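Local coordinates for uncharacterized conserved protein YndB, AHSA1/START domain (Micromonospora chersina, PDB 6V04) that is of unknown function but has a START/Bet v1-like fold and is involved in dynemicin biosynthesis, perhaps as a cyclase or aromatase, at residues V24-T32 and H70-L78; W162-W173 and V227-L238. All coordinates share one frame; numbering follows the deposited sequence.

Interaction 1 of 2, residues V24-T32 and H70-L78; sequences VDEVWEAVT and HVEPRDRLL
The carbonyl oxygen of Glu72, against which Trp28 CH2 rests at 3.4 Å, is gripped by two amides of its own segment: Arg76 N at 3.1 Å and, weakly, Asp75 N. With Asp75 and Arg76 both facing Glu72, this is a classic beta bulge between strands 63-72 and 76-83. The turn stands edge-on over the indole of Trp28: the Pro73-Arg74 peptide is steep to the ring, its carbonyl turned away. Arg74 N lies 3.1 Å above the ring plane, over its centre, while Pro73 CA and Asp75 N cover the same face nearer the rim. With CG anti to the backbone N (chi1 180°), Trp28 sends its ring out from helix 24-32 beneath this backbone. Val71 CG1 meets the ring edge in plane, 3.8 Å from CZ2, and Leu77 CD2 approaches CH2 obliquely at 3.7 Å. The opposite face takes the methyl of Thr32, whose OG1 bonds back to Trp28 O at 2.7 Å, turning CG2 onto the ring. Threonine suits this place: one branch satisfies a carbonyl, the other packs. Leu77 CD1 also reaches Val31 O and the Thr32 methyl, so the leucine fork lies between the indole and the end of this segment.

Arg74 crosses Trp28 at about a right angle, its aliphatic CG near the CG-CD1 margin of the indole. Its chain then bends at chi3 (-61°) and runs beside the poorly ordered Asp25, whose OD2 stays 4.6 Å from Arg74 NE. Leu96 of strand 90-98 also packs on Trp28.

The contact thus rests on close packing of the indole, not on any bond between the segments: a broad aromatic face suits the amide edge of a turn and probably also attracts Arg74 N, while the opposite charges of Asp25 and Arg74 probably add only a loose, outer attraction.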
loop_
_atom_site.group_PDB
_atom_site.type_symbol
_atom_site.label_atom_id
_atom_site.label_comp_id
_atom_site.label_asym_id
_atom_site.label_seq_id
_atom_site.Cartn_x
_atom_site.Cartn_y
_atom_site.Cartn_z
ATOM N N VAL A 24 -5.380 28.621 6.767
ATOM C CA VAL A 24 -5.748 27.788 5.623
ATOM C C VAL A 24 -4.704 27.895 4.519
ATOM O O VAL A 24 -4.403 26.913 3.834
ATOM C CB VAL A 24 -7.150 28.170 5.112
ATOM C CG1 VAL A 24 -7.427 27.534 3.755
ATOM C CG2 VAL A 24 -8.205 27.743 6.110
ATOM N N ASP A 25 -4.157 29.093 4.313
ATOM C CA ASP A 25 -3.197 29.274 3.232
ATOM C C ASP A 25 -1.942 28.441 3.472
ATOM O O ASP A 25 -1.403 27.832 2.539
ATOM C CB ASP A 25 -2.854 30.757 3.093
ATOM C CG ASP A 25 -2.119 31.071 1.806
ATOM O OD1 ASP A 25 -0.936 30.689 1.685
ATOM O OD2 ASP A 25 -2.731 31.688 0.907
ATOM N N GLU A 26 -1.483 28.374 4.724
ATOM C CA GLU A 26 -0.303 27.574 5.040
ATOM C C GLU A 26 -0.583 26.087 4.862
ATOM O O GLU A 26 0.233 25.356 4.284
ATOM C CB GLU A 26 0.154 27.869 6.468
ATOM C CG GLU A 26 1.404 27.111 6.883
ATOM C CD GLU A 26 1.849 27.422 8.301
ATOM O OE1 GLU A 26 2.753 26.717 8.810
ATOM O OE2 GLU A 26 1.298 28.372 8.900
ATOM N N VAL A 27 -1.743 25.622 5.335
ATOM C CA VAL A 27 -2.085 24.215 5.176
ATOM C C VAL A 27 -2.198 23.866 3.701
ATOM O O VAL A 27 -1.754 22.798 3.266
ATOM C CB VAL A 27 -3.388 23.883 5.928
ATOM C CG1 VAL A 27 -3.744 22.409 5.750
ATOM C CG2 VAL A 27 -3.273 24.247 7.404
ATOM N N TRP A 28 -2.818 24.746 2.910
ATOM C CA TRP A 28 -2.964 24.481 1.483
ATOM C C TRP A 28 -1.607 24.288 0.811
ATOM O O TRP A 28 -1.434 23.374 -0.005
ATOM C CB TRP A 28 -3.723 25.618 0.807
ATOM C CG TRP A 28 -3.884 25.375 -0.651
ATOM C CD1 TRP A 28 -3.247 26.018 -1.667
ATOM C CD2 TRP A 28 -4.729 24.394 -1.263
ATOM N NE1 TRP A 28 -3.646 25.504 -2.879
ATOM C CE2 TRP A 28 -4.556 24.506 -2.658
ATOM C CE3 TRP A 28 -5.627 23.442 -0.768
ATOM C CZ2 TRP A 28 -5.251 23.706 -3.564
ATOM C CZ3 TRP A 28 -6.310 22.643 -1.673
ATOM C CH2 TRP A 28 -6.118 22.783 -3.052
ATOM N N GLU A 29 -0.645 25.169 1.101
ATOM C CA GLU A 29 0.697 24.990 0.550
ATOM C C GLU A 29 1.291 23.663 0.993
ATOM O O GLU A 29 1.898 22.948 0.188
ATOM C CB GLU A 29 1.604 26.148 0.966
ATOM C CG GLU A 29 1.265 27.463 0.297
ATOM C CD GLU A 29 1.263 27.365 -1.219
ATOM O OE1 GLU A 29 2.257 26.864 -1.788
ATOM O OE2 GLU A 29 0.256 27.777 -1.836
ATOM N N ALA A 30 1.094 23.299 2.262
ATOM C CA ALA A 30 1.712 22.085 2.787
ATOM C C ALA A 30 1.148 20.828 2.145
ATOM O O ALA A 30 1.837 19.800 2.107
ATOM C CB ALA A 30 1.546 22.026 4.307
ATOM N N VAL A 31 -0.096 20.862 1.653
ATOM C CA VAL A 31 -0.681 19.681 1.026
ATOM C C VAL A 31 -0.647 19.727 -0.498
ATOM O O VAL A 31 -1.128 18.779 -1.133
ATOM C CB VAL A 31 -2.128 19.432 1.511
ATOM C CG1 VAL A 31 -2.172 19.370 3.017
ATOM C CG2 VAL A 31 -3.095 20.490 0.975
ATOM N N THR A 32 -0.055 20.774 -1.116
ATOM C CA THR A 32 0.037 20.862 -2.579
ATOM C C THR A 32 1.449 21.062 -3.118
ATOM O O THR A 32 1.772 20.502 -4.168
ATOM C CB THR A 32 -0.846 21.999 -3.122
ATOM O OG1 THR A 32 -0.498 23.249 -2.500
ATOM C CG2 THR A 32 -2.319 21.675 -2.907
ATOM N N HIS A 70 -10.160 17.450 -9.447
ATOM C CA HIS A 70 -10.243 18.886 -9.290
ATOM C C HIS A 70 -9.342 19.384 -8.181
ATOM O O HIS A 70 -9.227 18.768 -7.120
ATOM C CB HIS A 70 -11.669 19.358 -9.017
ATOM C CG HIS A 70 -11.883 20.773 -9.428
ATOM N ND1 HIS A 70 -11.886 21.159 -10.752
ATOM C CD2 HIS A 70 -12.019 21.905 -8.703
ATOM C CE1 HIS A 70 -12.047 22.465 -10.823
ATOM N NE2 HIS A 70 -12.124 22.942 -9.594
ATOM N N VAL A 71 -8.736 20.533 -8.457
ATOM C CA VAL A 71 -7.896 21.272 -7.531
ATOM C C VAL A 71 -8.547 22.642 -7.375
ATOM O O VAL A 71 -8.560 23.445 -8.321
ATOM C CB VAL A 71 -6.453 21.388 -8.040
ATOM C CG1 VAL A 71 -5.598 22.197 -7.068
ATOM C CG2 VAL A 71 -5.872 20.003 -8.275
ATOM N N GLU A 72 -9.126 22.898 -6.206
ATOM C CA GLU A 72 -9.711 24.205 -5.929
ATOM C C GLU A 72 -8.866 24.912 -4.880
ATOM O O GLU A 72 -8.912 24.535 -3.698
ATOM C CB GLU A 72 -11.158 24.081 -5.456
ATOM C CG GLU A 72 -11.869 25.423 -5.375
ATOM C CD GLU A 72 -11.867 26.172 -6.699
ATOM O OE1 GLU A 72 -12.253 25.578 -7.729
ATOM O OE2 GLU A 72 -11.461 27.353 -6.712
ATOM N N PRO A 73 -8.086 25.923 -5.260
ATOM C CA PRO A 73 -7.129 26.537 -4.330
ATOM C C PRO A 73 -7.709 26.920 -2.973
ATOM O O PRO A 73 -8.763 27.541 -2.871
ATOM C CB PRO A 73 -6.647 27.766 -5.107
ATOM C CG PRO A 73 -6.709 27.311 -6.530
ATOM C CD PRO A 73 -7.951 26.471 -6.621
ATOM N N ARG A 74 -6.979 26.538 -1.922
ATOM C CA ARG A 74 -7.326 26.820 -0.527
ATOM C C ARG A 74 -8.687 26.243 -0.138
ATOM O O ARG A 74 -9.320 26.705 0.813
ATOM C CB ARG A 74 -7.263 28.319 -0.249
ATOM C CG ARG A 74 -5.859 28.890 -0.423
ATOM C CD ARG A 74 -5.836 30.407 -0.365
ATOM N NE ARG A 74 -6.646 30.999 -1.425
ATOM C CZ ARG A 74 -6.257 31.114 -2.692
ATOM N NH1 ARG A 74 -5.063 30.677 -3.070
ATOM N NH2 ARG A 74 -7.069 31.667 -3.586
ATOM N N ASP A 75 -9.112 25.196 -0.844
ATOM C CA ASP A 75 -10.416 24.594 -0.614
ATOM C C ASP A 75 -10.314 23.072 -0.596
ATOM O O ASP A 75 -10.478 22.452 0.462
ATOM C CB ASP A 75 -11.393 25.083 -1.683
ATOM C CG ASP A 75 -12.789 24.535 -1.503
ATOM O OD1 ASP A 75 -12.990 23.628 -0.673
ATOM O OD2 ASP A 75 -13.695 25.029 -2.200
ATOM N N ARG A 76 -10.049 22.443 -1.738
ATOM C CA ARG A 76 -10.023 20.987 -1.708
ATOM C C ARG A 76 -9.301 20.406 -2.915
ATOM O O ARG A 76 -9.111 21.060 -3.946
ATOM C CB ARG A 76 -11.437 20.417 -1.627
ATOM C CG ARG A 76 -12.195 20.522 -2.915
ATOM C CD ARG A 76 -13.672 20.282 -2.662
ATOM N NE ARG A 76 -14.231 21.377 -1.886
ATOM C CZ ARG A 76 -15.445 21.372 -1.352
ATOM N NH1 ARG A 76 -16.229 20.316 -1.498
ATOM N NH2 ARG A 76 -15.863 22.422 -0.665
ATOM N N LEU A 77 -8.866 19.162 -2.731
ATOM C CA LEU A 77 -8.316 18.315 -3.773
ATOM C C LEU A 77 -9.207 17.093 -3.893
ATOM O O LEU A 77 -9.483 16.438 -2.887
ATOM C CB LEU A 77 -6.892 17.869 -3.420
ATOM C CG LEU A 77 -5.856 18.975 -3.260
ATOM C CD1 LEU A 77 -4.663 18.462 -2.470
ATOM C CD2 LEU A 77 -5.418 19.453 -4.622
ATOM N N LEU A 78 -9.648 16.785 -5.110
ATOM C CA LEU A 78 -10.439 15.593 -5.383
ATOM C C LEU A 78 -9.706 14.769 -6.426
ATOM O O LEU A 78 -9.427 15.267 -7.523
ATOM C CB LEU A 78 -11.834 15.959 -5.882
ATOM C CG LEU A 78 -12.579 16.876 -4.925
ATOM C CD1 LEU A 78 -13.904 17.296 -5.535
ATOM C CD2 LEU A 78 -12.812 16.185 -3.608
#

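Interaction 2 of 2, residues W162-W173 and V227-L238; sequences WHPLREETVVDW and VRTEPGERGRTL
Thr229 OG1 meets the edge of the His163 imidazole in the ring plane, 3.1 Å from CE1. This ring is a wedge pushed between Thr229 and Arg236, diagonal to each other across the hairpin; Arg236 NE comes obliquely to within 3.4 Å of His163 CD2. On its inner edge the wedge is pinned, since Leu165 N donates an almost straight bond (166°) to His163 ND1. With an alanine in place of His163 the acceptor for Leu165 N is gone, and the notch between Thr229 and Arg236 is likely to be left unfilled.

The next bump is Pro164 CG, which fits between the methyls of Thr229 and Leu238, touching Thr229 CG2 at 3.8 Å. Leu165 follows, CD2 settling on Val227 CG1 at 3.9 Å. Beyond it lies the buried Trp173, its indole anchored by NE1 to Pro164 O at 2.9 Å. Leu238 CD2 makes a CH-pi contact with its six-membered ring, 4.1 Å from the centroid. The forked ends of Val227 and Leu238 thus give the indole one methyl, Val227 CG1, at its edge and another over its face.

Around this joint, Leu157 of strand 151-157 packs on Pro164, Leu204 of strand 196-205 on Leu165, and Ala273 of helix 252-277 on Leu238.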
loop_
_atom_site.group_PDB
_atom_site.type_symbol
_atom_site.label_atom_id
_atom_site.label_comp_id
_atom_site.label_asym_id
_atom_site.label_seq_id
_atom_site.Cartn_x
_atom_site.Cartn_y
_atom_site.Cartn_z
ATOM N N TRP A 162 -10.784 -19.277 -13.319
ATOM C CA TRP A 162 -9.460 -19.362 -12.714
ATOM C C TRP A 162 -9.502 -18.714 -11.342
ATOM O O TRP A 162 -10.032 -17.609 -11.190
ATOM C CB TRP A 162 -8.407 -18.666 -13.585
ATOM C CG TRP A 162 -6.974 -18.785 -13.083
ATOM C CD1 TRP A 162 -6.084 -19.783 -13.370
ATOM C CD2 TRP A 162 -6.272 -17.863 -12.230
ATOM N NE1 TRP A 162 -4.879 -19.546 -12.747
ATOM C CE2 TRP A 162 -4.964 -18.372 -12.047
ATOM C CE3 TRP A 162 -6.617 -16.657 -11.612
ATOM C CZ2 TRP A 162 -4.013 -17.724 -11.257
ATOM C CZ3 TRP A 162 -5.662 -16.015 -10.831
ATOM C CH2 TRP A 162 -4.375 -16.553 -10.662
ATOM N N HIS A 163 -8.934 -19.397 -10.348
ATOM C CA HIS A 163 -8.800 -18.857 -9.006
ATOM C C HIS A 163 -7.344 -18.961 -8.571
ATOM O O HIS A 163 -6.695 -19.974 -8.857
ATOM C CB HIS A 163 -9.720 -19.625 -8.033
ATOM C CG HIS A 163 -9.911 -18.948 -6.711
ATOM N ND1 HIS A 163 -8.901 -18.820 -5.785
ATOM C CD2 HIS A 163 -11.011 -18.399 -6.145
ATOM C CE1 HIS A 163 -9.357 -18.185 -4.720
ATOM N NE2 HIS A 163 -10.640 -17.925 -4.911
ATOM N N PRO A 164 -6.809 -17.945 -7.883
ATOM C CA PRO A 164 -5.366 -17.937 -7.567
ATOM C C PRO A 164 -4.950 -18.902 -6.462
ATOM O O PRO A 164 -3.744 -19.151 -6.315
ATOM C CB PRO A 164 -5.110 -16.484 -7.139
ATOM C CG PRO A 164 -6.458 -16.021 -6.640
ATOM C CD PRO A 164 -7.429 -16.641 -7.572
ATOM N N LEU A 165 -5.880 -19.418 -5.656
ATOM C CA LEU A 165 -5.517 -20.198 -4.483
ATOM C C LEU A 165 -5.869 -21.667 -4.667
ATOM O O LEU A 165 -6.695 -22.237 -3.938
ATOM C CB LEU A 165 -6.167 -19.619 -3.219
ATOM C CG LEU A 165 -5.718 -18.188 -2.908
ATOM C CD1 LEU A 165 -6.317 -17.713 -1.587
ATOM C CD2 LEU A 165 -4.183 -18.093 -2.872
ATOM N N ARG A 166 -5.221 -22.296 -5.645
ATOM C CA ARG A 166 -5.336 -23.722 -5.904
ATOM C C ARG A 166 -3.936 -24.287 -6.051
ATOM O O ARG A 166 -3.039 -23.607 -6.554
ATOM C CB ARG A 166 -6.115 -24.009 -7.171
ATOM C CG ARG A 166 -7.556 -23.500 -7.158
ATOM C CD ARG A 166 -8.138 -23.594 -8.543
ATOM N NE ARG A 166 -9.539 -23.166 -8.595
ATOM C CZ ARG A 166 -10.142 -22.744 -9.697
ATOM N NH1 ARG A 166 -9.478 -22.701 -10.847
ATOM N NH2 ARG A 166 -11.413 -22.365 -9.649
ATOM N N GLU A 167 -3.748 -25.537 -5.626
ATOM C CA GLU A 167 -2.411 -26.103 -5.765
ATOM C C GLU A 167 -1.960 -26.040 -7.213
ATOM O O GLU A 167 -0.773 -25.809 -7.487
ATOM C CB GLU A 167 -2.372 -27.540 -5.247
ATOM C CG GLU A 167 -2.229 -27.651 -3.726
ATOM C CD GLU A 167 -0.929 -27.046 -3.184
ATOM O OE1 GLU A 167 -0.055 -26.649 -3.989
ATOM O OE2 GLU A 167 -0.782 -26.970 -1.943
ATOM N N GLU A 168 -2.892 -26.191 -8.148
ATOM C CA GLU A 168 -2.569 -26.218 -9.564
ATOM C C GLU A 168 -2.529 -24.835 -10.212
ATOM O O GLU A 168 -2.232 -24.751 -11.409
ATOM C CB GLU A 168 -3.564 -27.118 -10.310
ATOM C CG GLU A 168 -4.980 -26.572 -10.475
ATOM C CD GLU A 168 -5.925 -26.970 -9.355
ATOM O OE1 GLU A 168 -5.458 -27.399 -8.275
ATOM O OE2 GLU A 168 -7.154 -26.865 -9.570
ATOM N N THR A 169 -2.810 -23.749 -9.474
ATOM C CA THR A 169 -2.681 -22.399 -10.027
ATOM C C THR A 169 -1.662 -21.507 -9.328
ATOM O O THR A 169 -1.313 -20.462 -9.888
ATOM C CB THR A 169 -4.031 -21.655 -10.015
ATOM O OG1 THR A 169 -4.514 -21.535 -8.671
ATOM C CG2 THR A 169 -5.063 -22.382 -10.867
ATOM N N VAL A 170 -1.185 -21.853 -8.127
ATOM C CA VAL A 170 -0.311 -20.917 -7.419
ATOM C C VAL A 170 0.966 -20.639 -8.203
ATOM O O VAL A 170 1.477 -19.514 -8.171
ATOM C CB VAL A 170 0.002 -21.421 -5.995
ATOM C CG1 VAL A 170 -1.210 -21.226 -5.087
ATOM C CG2 VAL A 170 0.474 -22.872 -6.008
ATOM N N VAL A 171 1.492 -21.630 -8.933
ATOM C CA VAL A 171 2.727 -21.383 -9.679
ATOM C C VAL A 171 2.472 -20.475 -10.878
ATOM O O VAL A 171 3.418 -19.901 -11.434
ATOM C CB VAL A 171 3.375 -22.707 -10.119
ATOM C CG1 VAL A 171 4.642 -22.433 -10.916
ATOM C CG2 VAL A 171 3.695 -23.576 -8.901
ATOM N N ASP A 172 1.208 -20.313 -11.277
ATOM C CA ASP A 172 0.868 -19.406 -12.368
ATOM C C ASP A 172 1.216 -17.957 -12.047
ATOM O O ASP A 172 1.478 -17.170 -12.963
ATOM C CB ASP A 172 -0.630 -19.481 -12.690
ATOM C CG ASP A 172 -1.066 -20.825 -13.284
ATOM O OD1 ASP A 172 -0.215 -21.613 -13.750
ATOM O OD2 ASP A 172 -2.295 -21.090 -13.308
ATOM N N TRP A 173 1.189 -17.564 -10.772
ATOM C CA TRP A 173 1.347 -16.154 -10.429
ATOM C C TRP A 173 2.323 -15.874 -9.286
ATOM O O TRP A 173 2.782 -14.725 -9.164
ATOM C CB TRP A 173 -0.024 -15.534 -10.096
ATOM C CG TRP A 173 -0.647 -16.014 -8.822
ATOM C CD1 TRP A 173 -1.303 -17.203 -8.614
ATOM C CD2 TRP A 173 -0.668 -15.323 -7.575
ATOM N NE1 TRP A 173 -1.722 -17.288 -7.312
ATOM C CE2 TRP A 173 -1.341 -16.149 -6.650
ATOM C CE3 TRP A 173 -0.178 -14.079 -7.143
ATOM C CZ2 TRP A 173 -1.541 -15.771 -5.326
ATOM C CZ3 TRP A 173 -0.382 -13.709 -5.837
ATOM C CH2 TRP A 173 -1.060 -14.553 -4.940
ATOM N N VAL A 227 -2.035 -14.788 2.247
ATOM C CA VAL A 227 -2.737 -14.452 1.015
ATOM C C VAL A 227 -4.177 -14.931 1.169
ATOM O O VAL A 227 -4.415 -16.049 1.639
ATOM C CB VAL A 227 -2.072 -15.118 -0.203
ATOM C CG1 VAL A 227 -2.798 -14.749 -1.494
ATOM C CG2 VAL A 227 -0.610 -14.732 -0.290
ATOM N N ARG A 228 -5.131 -14.093 0.793
ATOM C CA ARG A 228 -6.532 -14.444 0.950
ATOM C C ARG A 228 -7.316 -13.937 -0.245
ATOM O O ARG A 228 -6.917 -12.980 -0.906
ATOM C CB ARG A 228 -7.107 -13.860 2.246
ATOM C CG ARG A 228 -6.197 -14.039 3.446
ATOM C CD ARG A 228 -6.950 -14.059 4.765
ATOM N NE ARG A 228 -6.052 -13.815 5.893
ATOM C CZ ARG A 228 -5.099 -14.653 6.296
ATOM N NH1 ARG A 228 -4.895 -15.804 5.665
ATOM N NH2 ARG A 228 -4.334 -14.333 7.332
ATOM N N THR A 229 -8.443 -14.585 -0.511
ATOM C CA THR A 229 -9.403 -14.081 -1.478
ATOM C C THR A 229 -10.740 -13.873 -0.782
ATOM O O THR A 229 -11.154 -14.678 0.054
ATOM C CB THR A 229 -9.551 -15.034 -2.671
ATOM O OG1 THR A 229 -9.777 -16.368 -2.201
ATOM C CG2 THR A 229 -8.322 -14.995 -3.533
ATOM N N GLU A 230 -11.385 -12.755 -1.096
ATOM C CA GLU A 230 -12.693 -12.427 -0.549
ATOM C C GLU A 230 -13.653 -12.229 -1.713
ATOM O O GLU A 230 -13.392 -11.372 -2.577
ATOM C CB GLU A 230 -12.640 -11.168 0.319
ATOM C CG GLU A 230 -14.008 -10.761 0.828
ATOM C CD GLU A 230 -13.963 -9.792 1.996
ATOM O OE1 GLU A 230 -12.959 -9.786 2.737
ATOM O OE2 GLU A 230 -14.941 -9.034 2.172
ATOM N N PRO A 231 -14.756 -12.964 -1.794
ATOM C CA PRO A 231 -15.660 -12.793 -2.931
ATOM C C PRO A 231 -16.501 -11.537 -2.795
ATOM O O PRO A 231 -16.767 -11.050 -1.693
ATOM C CB PRO A 231 -16.531 -14.054 -2.891
ATOM C CG PRO A 231 -16.454 -14.544 -1.494
ATOM C CD PRO A 231 -15.163 -14.071 -0.909
ATOM N N GLY A 232 -16.907 -11.012 -3.947
ATOM C CA GLY A 232 -17.763 -9.843 -3.984
ATOM C C GLY A 232 -18.443 -9.701 -5.325
ATOM O O GLY A 232 -18.014 -10.284 -6.325
ATOM N N GLU A 233 -19.537 -8.931 -5.334
ATOM C CA GLU A 233 -20.197 -8.603 -6.596
ATOM C C GLU A 233 -19.234 -7.932 -7.561
ATOM O O GLU A 233 -19.324 -8.141 -8.776
ATOM C CB GLU A 233 -21.405 -7.687 -6.357
ATOM C CG GLU A 233 -22.564 -8.330 -5.622
ATOM C CD GLU A 233 -23.734 -7.375 -5.447
ATOM O OE1 GLU A 233 -23.772 -6.345 -6.154
ATOM O OE2 GLU A 233 -24.614 -7.657 -4.605
ATOM N N ARG A 234 -18.301 -7.135 -7.041
ATOM C CA ARG A 234 -17.355 -6.413 -7.881
ATOM C C ARG A 234 -16.282 -7.317 -8.470
ATOM O O ARG A 234 -15.538 -6.863 -9.349
ATOM C CB ARG A 234 -16.676 -5.308 -7.076
ATOM C CG ARG A 234 -15.604 -5.816 -6.085
ATOM C CD ARG A 234 -15.037 -4.676 -5.262
ATOM N NE ARG A 234 -13.897 -5.099 -4.448
ATOM C CZ ARG A 234 -13.120 -4.273 -3.760
ATOM N NH1 ARG A 234 -13.340 -2.963 -3.776
ATOM N NH2 ARG A 234 -12.085 -4.752 -3.064
ATOM N N GLY A 235 -16.172 -8.551 -7.990
ATOM C CA GLY A 235 -15.051 -9.429 -8.265
ATOM C C GLY A 235 -14.471 -9.988 -6.984
ATOM O O GLY A 235 -14.905 -9.664 -5.880
ATOM N N ARG A 236 -13.461 -10.851 -7.147
ATOM C CA ARG A 236 -12.780 -11.473 -6.019
ATOM C C ARG A 236 -11.570 -10.627 -5.672
ATOM O O ARG A 236 -10.735 -10.357 -6.538
ATOM C CB ARG A 236 -12.321 -12.898 -6.340
ATOM C CG ARG A 236 -13.416 -13.938 -6.215
ATOM C CD ARG A 236 -12.843 -15.343 -6.264
ATOM N NE ARG A 236 -12.749 -15.848 -7.628
ATOM C CZ ARG A 236 -13.769 -16.377 -8.296
ATOM N NH1 ARG A 236 -14.967 -16.461 -7.731
ATOM N NH2 ARG A 236 -13.592 -16.814 -9.534
ATOM N N THR A 237 -11.469 -10.206 -4.417
ATOM C CA THR A 237 -10.320 -9.412 -4.003
ATOM C C THR A 237 -9.226 -10.350 -3.521
ATOM O O THR A 237 -9.404 -11.076 -2.538
ATOM C CB THR A 237 -10.685 -8.411 -2.910
ATOM O OG1 THR A 237 -11.678 -7.512 -3.405
ATOM C CG2 THR A 237 -9.457 -7.617 -2.488
ATOM N N LEU A 238 -8.101 -10.348 -4.233
ATOM C CA LEU A 238 -6.911 -11.085 -3.847
ATOM C C LEU A 238 -6.014 -10.143 -3.065
ATOM O O LEU A 238 -5.615 -9.100 -3.585
ATOM C CB LEU A 238 -6.207 -11.592 -5.096
ATOM C CG LEU A 238 -4.824 -12.183 -4.871
ATOM C CD1 LEU A 238 -4.914 -13.432 -4.023
ATOM C CD2 LEU A 238 -4.158 -12.483 -6.211
#

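Overall arrangement
The chain holds two seven-stranded antiparallel sheets of the same strand order, 1-7-6-5-4-3-2, and long helices 116-139 and 252-277 follow their last strands, consistent with the helix-grip fold of START/Bet v1-like proteins. Interaction 1 involves the first sheet and interaction 2 the second. Residues 24-32 and 162-173 both follow the opening strand of their sheet, but they pack on different hairpins: strands 63-72 and 76-83 in interaction 1, strands 223-230 and 236-243 in interaction 2. The contacts lie on opposite sides of the chain's centre, their own centres 40 Å apart and nearest atoms about 18 Å apart. Neither lies near Gln149, a magnesium-binding residue.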